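Long-range contacts in transcriptional regulator, marR family, putative (Sulfolobus solfataricus, PDB 3F3X), which probably acts as a DNA-binding transcription factor of the MarR family, working as a dimer with a winged helix-turn-helix domain: residues A[28-33]-A[106-111]; A[38-42]-A[66-71]; A[77-83]-A[94-100]. One frame throughout, in Å; residues are numbered along the deposited sequence. Where two conformers were deposited one is given.

Overall arrangement
The three contacts run from the helices near the subunit interface to the wing of the presumed DNA-binding domain. Contact 1 joins helix 3-33 to helix 98-118; contact 2 sets helix 37-48 against helix 64-76; contact 3 holds the wing strands together and joins them to the start of helix 98-118. Phe40 bridges contacts 1 and 2, whose centres are about 15 Å apart: its CD2 lies 3.5 Å from Leu111 CD1. Contacts 2 and 3 are closer, about 12 Å between centres, and meet where Val71 CG1 lies 3.7 Å from Arg82 NE. Contacts 1 and 3 share helix 98-118 without touching, with nearest atoms about 5 Å apart.

Contact 1: A[28-33]-A[106-111]; sequences RLGKLM and EANEVL
Val110 is the knob of this contact: its side chain sits in a hole formed by Arg28, Leu29, Leu32 and Met33. CG1, anti to the backbone N (chi1 168°), points at the aliphatic part of Arg28, 3.7 Å from CG, and also meets Leu29 CD2 at 4.0 Å. Leu29 reaches residues one turn apart, Ala107 and Leu111. Its CD1 packs 3.8 Å from Leu111 CD1, the two side chains crossing at about a right angle, while CD2 reaches Ala107 CB. At the far end Met33 bends at chi3 (78°), carrying its CE methyl to within 3.4 Å of Glu106 CB as SD lies over Ala107. Cutting Leu29 back to an alanine is likely to take from Leu111 its partner on helix 3-33 and open a gap beside Val110. The segments cross obliquely in an antiparallel sense, 132° between their N-to-C directions and 10.6 Å between axes at closest approach. Around them, Phe40 of helix 37-48 covers Ala107 and Leu111, and Leu8 of the second subunit packs on Leu111, placing the contact beside the dimer interface. No hydrogen bond crosses between 28-33 and 106-111, and within these segments the contact rests on apolar packing.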
loop_
_atom_site.group_PDB
_atom_site.type_symbol
_atom_site.label_atom_id
_atom_site.label_comp_id
_atom_site.label_asym_id
_atom_site.label_seq_id
_atom_site.Cartn_x
_atom_site.Cartn_y
_atom_site.Cartn_z
ATOM N N ARG A 28 -2.901 -10.258 -12.185
ATOM C CA ARG A 28 -4.148 -10.876 -12.606
ATOM C C ARG A 28 -4.894 -10.021 -13.634
ATOM O O ARG A 28 -5.213 -10.493 -14.726
ATOM C CB ARG A 28 -5.048 -11.083 -11.389
ATOM C CG ARG A 28 -6.008 -12.235 -11.494
ATOM C CD ARG A 28 -5.295 -13.544 -11.216
ATOM N NE ARG A 28 -6.269 -14.540 -10.799
ATOM C CZ ARG A 28 -5.978 -15.710 -10.249
ATOM N NH1 ARG A 28 -4.719 -16.070 -10.038
ATOM N NH2 ARG A 28 -6.967 -16.515 -9.897
ATOM N N LEU A 29 -5.203 -8.778 -13.270
ATOM C CA LEU A 29 -5.912 -7.886 -14.190
ATOM C C LEU A 29 -5.090 -7.591 -15.452
ATOM O O LEU A 29 -5.639 -7.454 -16.555
ATOM C CB LEU A 29 -6.270 -6.560 -13.510
ATOM C CG LEU A 29 -7.323 -6.629 -12.400
ATOM C CD1 LEU A 29 -7.466 -5.252 -11.746
ATOM C CD2 LEU A 29 -8.661 -7.101 -12.969
ATOM N N GLY A 30 -3.774 -7.488 -15.273
ATOM C CA GLY A 30 -2.883 -7.207 -16.384
ATOM C C GLY A 30 -2.847 -8.317 -17.405
ATOM O O GLY A 30 -3.028 -8.088 -18.607
ATOM N N LYS A 31 -2.651 -9.541 -16.927
ATOM C CA LYS A 31 -2.584 -10.686 -17.829
ATOM C C LYS A 31 -3.921 -11.105 -18.428
ATOM O O LYS A 31 -3.982 -11.507 -19.587
ATOM C CB LYS A 31 -1.905 -11.849 -17.106
ATOM C CG LYS A 31 -0.454 -11.529 -16.815
ATOM C CD LYS A 31 0.244 -12.624 -16.069
ATOM C CE LYS A 31 1.732 -12.354 -16.053
ATOM N NZ LYS A 31 2.457 -13.369 -15.251
ATOM N N LEU A 32 -4.996 -10.974 -17.658
ATOM C CA LEU A 32 -6.321 -11.362 -18.146
ATOM C C LEU A 32 -7.070 -10.268 -18.905
ATOM O O LEU A 32 -7.823 -10.551 -19.846
ATOM C CB LEU A 32 -7.194 -11.829 -16.972
ATOM C CG LEU A 32 -6.686 -13.048 -16.194
ATOM C CD1 LEU A 32 -7.622 -13.354 -15.048
ATOM C CD2 LEU A 32 -6.584 -14.242 -17.123
ATOM N N MET A 33 -6.855 -9.017 -18.510
ATOM C CA MET A 33 -7.584 -7.918 -19.135
ATOM C C MET A 33 -6.768 -6.716 -19.597
ATOM O O MET A 33 -7.327 -5.761 -20.138
ATOM C CB MET A 33 -8.674 -7.443 -18.171
ATOM C CG MET A 33 -9.580 -8.559 -17.676
ATOM S SD MET A 33 -10.805 -8.005 -16.481
ATOM C CE MET A 33 -12.009 -7.239 -17.587
ATOM N N GLU A 106 -16.557 -7.416 -15.436
ATOM C CA GLU A 106 -15.587 -8.499 -15.541
ATOM C C GLU A 106 -14.431 -8.303 -14.563
ATOM O O GLU A 106 -14.038 -9.240 -13.869
ATOM C CB GLU A 106 -15.056 -8.580 -16.973
ATOM C CG GLU A 106 -16.101 -9.022 -17.992
ATOM C CD GLU A 106 -15.649 -8.829 -19.428
ATOM O OE1 GLU A 106 -14.424 -8.738 -19.665
ATOM O OE2 GLU A 106 -16.521 -8.778 -20.323
ATOM N N ALA A 107 -13.883 -7.090 -14.507
ATOM C CA ALA A 107 -12.770 -6.806 -13.599
ATOM C C ALA A 107 -13.204 -7.028 -12.147
ATOM O O ALA A 107 -12.443 -7.564 -11.337
ATOM C CB ALA A 107 -12.277 -5.359 -13.794
ATOM N N ASN A 108 -14.428 -6.610 -11.826
ATOM C CA ASN A 108 -14.969 -6.782 -10.481
ATOM C C ASN A 108 -15.020 -8.268 -10.140
ATOM O O ASN A 108 -14.651 -8.674 -9.040
ATOM C CB ASN A 108 -16.379 -6.189 -10.387
ATOM C CG ASN A 108 -17.049 -6.485 -9.055
ATOM O OD1 ASN A 108 -18.033 -7.226 -8.989
ATOM N ND2 ASN A 108 -16.516 -5.911 -7.987
ATOM N N GLU A 109 -15.481 -9.073 -11.092
ATOM C CA GLU A 109 -15.571 -10.516 -10.890
ATOM C C GLU A 109 -14.190 -11.115 -10.624
ATOM O O GLU A 109 -14.025 -11.934 -9.720
ATOM C CB GLU A 109 -16.173 -11.190 -12.123
ATOM C CG GLU A 109 -16.597 -12.623 -11.874
ATOM C CD GLU A 109 -18.043 -12.729 -11.435
ATOM O OE1 GLU A 109 -18.507 -11.857 -10.665
ATOM O OE2 GLU A 109 -18.716 -13.691 -11.858
ATOM N N VAL A 110 -13.208 -10.714 -11.428
ATOM C CA VAL A 110 -11.840 -11.204 -11.284
ATOM C C VAL A 110 -11.267 -10.874 -9.904
ATOM O O VAL A 110 -10.745 -11.753 -9.217
ATOM C CB VAL A 110 -10.904 -10.599 -12.371
ATOM C CG1 VAL A 110 -9.448 -10.878 -12.027
ATOM C CG2 VAL A 110 -11.237 -11.187 -13.733
ATOM N N LEU A 111 -11.365 -9.611 -9.499
ATOM C CA LEU A 111 -10.833 -9.191 -8.205
ATOM C C LEU A 111 -11.585 -9.768 -7.011
ATOM O O LEU A 111 -10.968 -10.165 -6.018
ATOM C CB LEU A 111 -10.819 -7.663 -8.106
ATOM C CG LEU A 111 -9.835 -6.967 -9.047
ATOM C CD1 LEU A 111 -9.858 -5.458 -8.796
ATOM C CD2 LEU A 111 -8.431 -7.528 -8.816
#

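Contact 2: A[38-42]-A[66-71]; sequences LDFSI and AITAAV
The carboxylate of Asp39 presents one oxygen to the opposing helix: OD2 rests 3.9 Å from Ala70 CB, while OD1 is hydrogen-bonded to Ser36 N in the chain just before. The other flat group, the ring of Phe40, is on the side of helix 37-48 turned from residues 66-71; Leu104 of helix 98-118 packs against it, with Asn12 of the second subunit. Between the segments the small methyl of Ala70 is the centre. Ile42 reaches it with CD1 at 3.6 Å, the chain carried straight out by chi2 of 174°, and Ile42 CD1 also comes 4.2 Å from Val71 CG2. Helix 64-76 follows helix 53-60 in a helix-turn-helix, and by comparison with other MarR proteins it is probably the recognition helix; here helix 37-48 packs across it, almost perpendicular, at 87° between the segment axes. Leu38 covers the other flank. Its CG is anti to the backbone N (chi1 -178°), and the two methyls divide the work: CD2 meets Ala70 CB at 4.0 Å, CD1 faces Ile67 CD1 at 4.4 Å. Ile67 CD1 also touches Ile42 CD1, and its side chain continues onto Leu56 and Ala57 of helix 53-60.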
loop_
_atom_site.group_PDB
_atom_site.type_symbol
_atom_site.label_atom_id
_atom_site.label_comp_id
_atom_site.label_asym_id
_atom_site.label_seq_id
_atom_site.Cartn_x
_atom_site.Cartn_y
_atom_site.Cartn_z
ATOM N N LEU A 38 -5.562 0.338 -10.545
ATOM C CA LEU A 38 -6.010 1.726 -10.574
ATOM C C LEU A 38 -7.063 1.886 -11.663
ATOM O O LEU A 38 -8.005 2.665 -11.512
ATOM C CB LEU A 38 -4.838 2.675 -10.848
ATOM C CG LEU A 38 -5.205 4.164 -10.859
ATOM C CD1 LEU A 38 -5.807 4.548 -9.518
ATOM C CD2 LEU A 38 -3.965 5.006 -11.143
ATOM N N ASP A 39 -6.891 1.153 -12.763
ATOM C CA ASP A 39 -7.843 1.192 -13.871
ATOM C C ASP A 39 -9.200 0.748 -13.333
ATOM O O ASP A 39 -10.232 1.359 -13.626
ATOM C CB ASP A 39 -7.430 0.231 -14.987
ATOM C CG ASP A 39 -6.248 0.729 -15.800
ATOM O OD1 ASP A 39 -5.652 -0.109 -16.511
ATOM O OD2 ASP A 39 -5.925 1.939 -15.750
ATOM N N PHE A 40 -9.190 -0.333 -12.561
ATOM C CA PHE A 40 -10.413 -0.853 -11.971
ATOM C C PHE A 40 -11.076 0.201 -11.082
ATOM O O PHE A 40 -12.289 0.403 -11.143
ATOM C CB PHE A 40 -10.117 -2.099 -11.134
ATOM C CG PHE A 40 -11.180 -2.408 -10.120
ATOM C CD1 PHE A 40 -12.410 -2.938 -10.509
ATOM C CD2 PHE A 40 -10.963 -2.134 -8.773
ATOM C CE1 PHE A 40 -13.407 -3.191 -9.561
ATOM C CE2 PHE A 40 -11.948 -2.382 -7.825
ATOM C CZ PHE A 40 -13.173 -2.909 -8.215
ATOM N N SER A 41 -10.277 0.858 -10.246
ATOM C CA SER A 41 -10.801 1.884 -9.345
ATOM C C SER A 41 -11.467 3.035 -10.098
ATOM O O SER A 41 -12.540 3.510 -9.710
ATOM C CB SER A 41 -9.677 2.434 -8.465
ATOM O OG SER A 41 -9.162 1.427 -7.615
ATOM N N ILE A 42 -10.825 3.491 -11.169
ATOM C CA ILE A 42 -11.368 4.585 -11.961
ATOM C C ILE A 42 -12.692 4.164 -12.587
ATOM O O ILE A 42 -13.662 4.928 -12.581
ATOM C CB ILE A 42 -10.367 5.025 -13.060
ATOM C CG1 ILE A 42 -9.141 5.667 -12.396
ATOM C CG2 ILE A 42 -11.034 6.001 -14.040
ATOM C CD1 ILE A 42 -8.024 6.007 -13.363
ATOM N N ALA A 66 -0.765 10.465 -12.086
ATOM C CA ALA A 66 -1.055 9.036 -12.130
ATOM C C ALA A 66 -2.446 8.809 -12.723
ATOM O O ALA A 66 -2.639 7.912 -13.543
ATOM C CB ALA A 66 -0.970 8.436 -10.732
ATOM N N ILE A 67 -3.413 9.624 -12.303
ATOM C CA ILE A 67 -4.778 9.518 -12.816
ATOM C C ILE A 67 -4.791 9.809 -14.316
ATOM O O ILE A 67 -5.396 9.070 -15.094
ATOM C CB ILE A 67 -5.729 10.526 -12.115
ATOM C CG1 ILE A 67 -5.913 10.140 -10.646
ATOM C CG2 ILE A 67 -7.080 10.573 -12.844
ATOM C CD1 ILE A 67 -6.544 8.764 -10.435
ATOM N N THR A 68 -4.120 10.887 -14.717
ATOM C CA THR A 68 -4.068 11.274 -16.124
ATOM C C THR A 68 -3.472 10.173 -16.992
ATOM O O THR A 68 -3.976 9.888 -18.080
ATOM C CB THR A 68 -3.232 12.551 -16.326
ATOM O OG1 THR A 68 -3.769 13.605 -15.521
ATOM C CG2 THR A 68 -3.263 12.979 -17.787
ATOM N N ALA A 69 -2.392 9.562 -16.513
ATOM C CA ALA A 69 -1.739 8.489 -17.252
ATOM C C ALA A 69 -2.699 7.315 -17.418
ATOM O O ALA A 69 -2.806 6.748 -18.504
ATOM C CB ALA A 69 -0.477 8.035 -16.523
ATOM N N ALA A 70 -3.396 6.960 -16.341
ATOM C CA ALA A 70 -4.349 5.852 -16.372
ATOM C C ALA A 70 -5.508 6.154 -17.318
ATOM O O ALA A 70 -5.877 5.318 -18.140
ATOM C CB ALA A 70 -4.878 5.572 -14.966
ATOM N N VAL A 71 -6.077 7.352 -17.203
ATOM C CA VAL A 71 -7.193 7.757 -18.055
ATOM C C VAL A 71 -6.786 7.794 -19.526
ATOM O O VAL A 71 -7.584 7.459 -20.404
ATOM C CB VAL A 71 -7.743 9.142 -17.623
ATOM C CG1 VAL A 71 -8.803 9.626 -18.607
ATOM C CG2 VAL A 71 -8.329 9.043 -16.216
#

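Contact 3: A[77-83]-A[94-100]; sequences KGLVRRI and VEITPKG
Thr97 and Gly78 meet at the base of the wing, the antiparallel hairpin of strands 80-85 and 92-96 in this winged-helix fold. Here the contact is tight. Gly78, with positive phi, closes helix 64-76 off in a Schellman motif as the first residue beyond it, and its carbonyl O receives the hydroxyl of Thr97 at 2.7 Å. Thr97 is the N-cap of helix 98-118, and its OG1 accepts from Gly100 N at 3.0 Å, so one hydroxyl ties the end of one helix to the start of another. Gly100 CA lies 3.4 Å from Leu79 O in a CA-H...O contact; the absence of a side chain at Gly100 lets the carbonyl come this near. The inward face continues with Val80, whose CB packs 3.8 Å from Val94 CG1, under cover of Leu43 and Leu74.

The solvent side is looser and more polar. Lys99 stretches out fully extended, its CG against Leu79 CD2, to bond Lys77 O through NZ. On the hairpin face away from Val80, Arg81 and Glu95, a hydrogen-bonded backbone pair, run side by side and form a salt bridge, NH1 to OE1 at 3.0 Å. The guanidinium and carboxylate planes are 82° apart, and NH1 meets OE1 from above the carboxylate plane. Thr97 CG2 lies over one face of the guanidinium, toward its rim. A water accepts from Arg81 NH1 at 3.1 Å and donates to Ile96 O at 2.8 Å.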
loop_
_atom_site.group_PDB
_atom_site.type_symbol
_atom_site.label_atom_id
_atom_site.label_comp_id
_atom_site.label_asym_id
_atom_site.label_seq_id
_atom_site.Cartn_x
_atom_site.Cartn_y
_atom_site.Cartn_z
ATOM N N LYS A 77 -8.660 3.016 -25.021
ATOM C CA LYS A 77 -9.312 1.711 -25.126
ATOM C C LYS A 77 -10.824 1.852 -25.255
ATOM O O LYS A 77 -11.535 0.852 -25.376
ATOM C CB LYS A 77 -9.022 0.863 -23.887
ATOM C CG LYS A 77 -7.564 0.581 -23.612
ATOM C CD LYS A 77 -7.422 -0.113 -22.268
ATOM C CE LYS A 77 -5.969 -0.308 -21.905
ATOM N NZ LYS A 77 -5.665 -1.721 -21.591
ATOM N N GLY A 78 -11.316 3.086 -25.197
ATOM C CA GLY A 78 -12.746 3.316 -25.307
ATOM C C GLY A 78 -13.551 2.912 -24.078
ATOM O O GLY A 78 -14.758 2.665 -24.171
ATOM N N LEU A 79 -12.895 2.843 -22.925
ATOM C CA LEU A 79 -13.576 2.463 -21.692
ATOM C C LEU A 79 -14.132 3.675 -20.947
ATOM O O LEU A 79 -15.081 3.554 -20.178
ATOM C CB LEU A 79 -12.628 1.672 -20.795
ATOM C CG LEU A 79 -12.033 0.445 -21.494
ATOM C CD1 LEU A 79 -11.220 -0.360 -20.487
ATOM C CD2 LEU A 79 -13.146 -0.410 -22.098
ATOM N N VAL A 80 -13.522 4.834 -21.162
ATOM C CA VAL A 80 -13.998 6.077 -20.565
ATOM C C VAL A 80 -13.728 7.170 -21.586
ATOM O O VAL A 80 -13.128 6.921 -22.636
ATOM C CB VAL A 80 -13.247 6.488 -19.249
ATOM C CG1 VAL A 80 -13.307 5.374 -18.217
ATOM C CG2 VAL A 80 -11.801 6.887 -19.567
ATOM N N ARG A 81 -14.187 8.375 -21.285
ATOM C CA ARG A 81 -13.932 9.511 -22.149
ATOM C C ARG A 81 -13.832 10.710 -21.240
ATOM O O ARG A 81 -14.397 10.715 -20.141
ATOM C CB ARG A 81 -15.065 9.731 -23.168
ATOM C CG ARG A 81 -16.377 10.271 -22.595
ATOM C CD ARG A 81 -17.313 10.714 -23.725
ATOM N NE ARG A 81 -17.607 9.620 -24.648
ATOM C CZ ARG A 81 -18.461 8.634 -24.392
ATOM N NH1 ARG A 81 -19.124 8.607 -23.244
ATOM N NH2 ARG A 81 -18.619 7.653 -25.267
ATOM N N ARG A 82 -13.086 11.716 -21.679
ATOM C CA ARG A 82 -12.970 12.943 -20.916
ATOM C C ARG A 82 -13.871 13.961 -21.597
ATOM O O ARG A 82 -13.883 14.071 -22.827
ATOM C CB ARG A 82 -11.524 13.445 -20.908
ATOM C CG ARG A 82 -10.695 12.896 -19.757
ATOM C CD ARG A 82 -9.211 13.178 -19.933
ATOM N NE ARG A 82 -8.667 12.381 -21.028
ATOM C CZ ARG A 82 -7.381 12.087 -21.175
ATOM N NH1 ARG A 82 -6.486 12.529 -20.297
ATOM N NH2 ARG A 82 -6.995 11.326 -22.185
ATOM N N ILE A 83 -14.657 14.673 -20.800
ATOM C CA ILE A 83 -15.536 15.710 -21.314
ATOM C C ILE A 83 -15.378 16.882 -20.364
ATOM O O ILE A 83 -14.836 16.736 -19.268
ATOM C CB ILE A 83 -17.023 15.274 -21.340
ATOM C CG1 ILE A 83 -17.432 14.725 -19.974
ATOM C CG2 ILE A 83 -17.248 14.258 -22.462
ATOM C CD1 ILE A 83 -18.895 14.356 -19.874
ATOM N N VAL A 94 -14.466 12.712 -16.183
ATOM C CA VAL A 94 -14.276 11.384 -16.753
ATOM C C VAL A 94 -15.622 10.666 -16.703
ATOM O O VAL A 94 -16.213 10.507 -15.640
ATOM C CB VAL A 94 -13.249 10.555 -15.949
ATOM C CG1 VAL A 94 -13.056 9.188 -16.604
ATOM C CG2 VAL A 94 -11.916 11.294 -15.880
ATOM N N GLU A 95 -16.101 10.250 -17.864
ATOM C CA GLU A 95 -17.369 9.552 -17.965
ATOM C C GLU A 95 -17.109 8.148 -18.475
ATOM O O GLU A 95 -16.339 7.956 -19.418
ATOM C CB GLU A 95 -18.302 10.289 -18.931
ATOM C CG GLU A 95 -19.594 9.536 -19.238
ATOM C CD GLU A 95 -20.464 10.259 -20.257
ATOM O OE1 GLU A 95 -19.916 10.738 -21.273
ATOM O OE2 GLU A 95 -21.693 10.332 -20.047
ATOM N N ILE A 96 -17.743 7.161 -17.850
ATOM C CA ILE A 96 -17.562 5.779 -18.268
ATOM C C ILE A 96 -18.396 5.545 -19.530
ATOM O O ILE A 96 -19.405 6.216 -19.747
ATOM C CB ILE A 96 -17.989 4.795 -17.138
ATOM C CG1 ILE A 96 -17.362 3.421 -17.374
ATOM C CG2 ILE A 96 -19.517 4.669 -17.086
ATOM C CD1 ILE A 96 -17.566 2.449 -16.218
ATOM N N THR A 97 -17.959 4.613 -20.368
ATOM C CA THR A 97 -18.669 4.294 -21.608
ATOM C C THR A 97 -19.363 2.945 -21.410
ATOM O O THR A 97 -19.055 2.211 -20.466
ATOM C CB THR A 97 -17.700 4.130 -22.790
ATOM O OG1 THR A 97 -16.895 2.966 -22.566
ATOM C CG2 THR A 97 -16.791 5.360 -22.930
ATOM N N PRO A 98 -20.312 2.601 -22.293
ATOM C CA PRO A 98 -21.002 1.315 -22.154
ATOM C C PRO A 98 -20.006 0.158 -22.124
ATOM O O PRO A 98 -20.179 -0.810 -21.376
ATOM C CB PRO A 98 -21.908 1.285 -23.379
ATOM C CG PRO A 98 -22.292 2.739 -23.517
ATOM C CD PRO A 98 -20.957 3.435 -23.325
ATOM N N LYS A 99 -18.959 0.261 -22.933
ATOM C CA LYS A 99 -17.935 -0.778 -22.970
ATOM C C LYS A 99 -17.220 -0.812 -21.622
ATOM O O LYS A 99 -16.902 -1.881 -21.096
ATOM C CB LYS A 99 -16.929 -0.499 -24.086
ATOM C CG LYS A 99 -15.867 -1.574 -24.242
ATOM C CD LYS A 99 -14.928 -1.230 -25.383
ATOM C CE LYS A 99 -13.803 -2.239 -25.499
ATOM N NZ LYS A 99 -12.835 -1.839 -26.555
ATOM N N GLY A 100 -16.974 0.368 -21.066
ATOM C CA GLY A 100 -16.324 0.450 -19.773
ATOM C C GLY A 100 -17.147 -0.229 -18.687
ATOM O O GLY A 100 -16.592 -0.907 -17.824
HETATM O O HOH W 1 -21.141 6.770 -21.856
#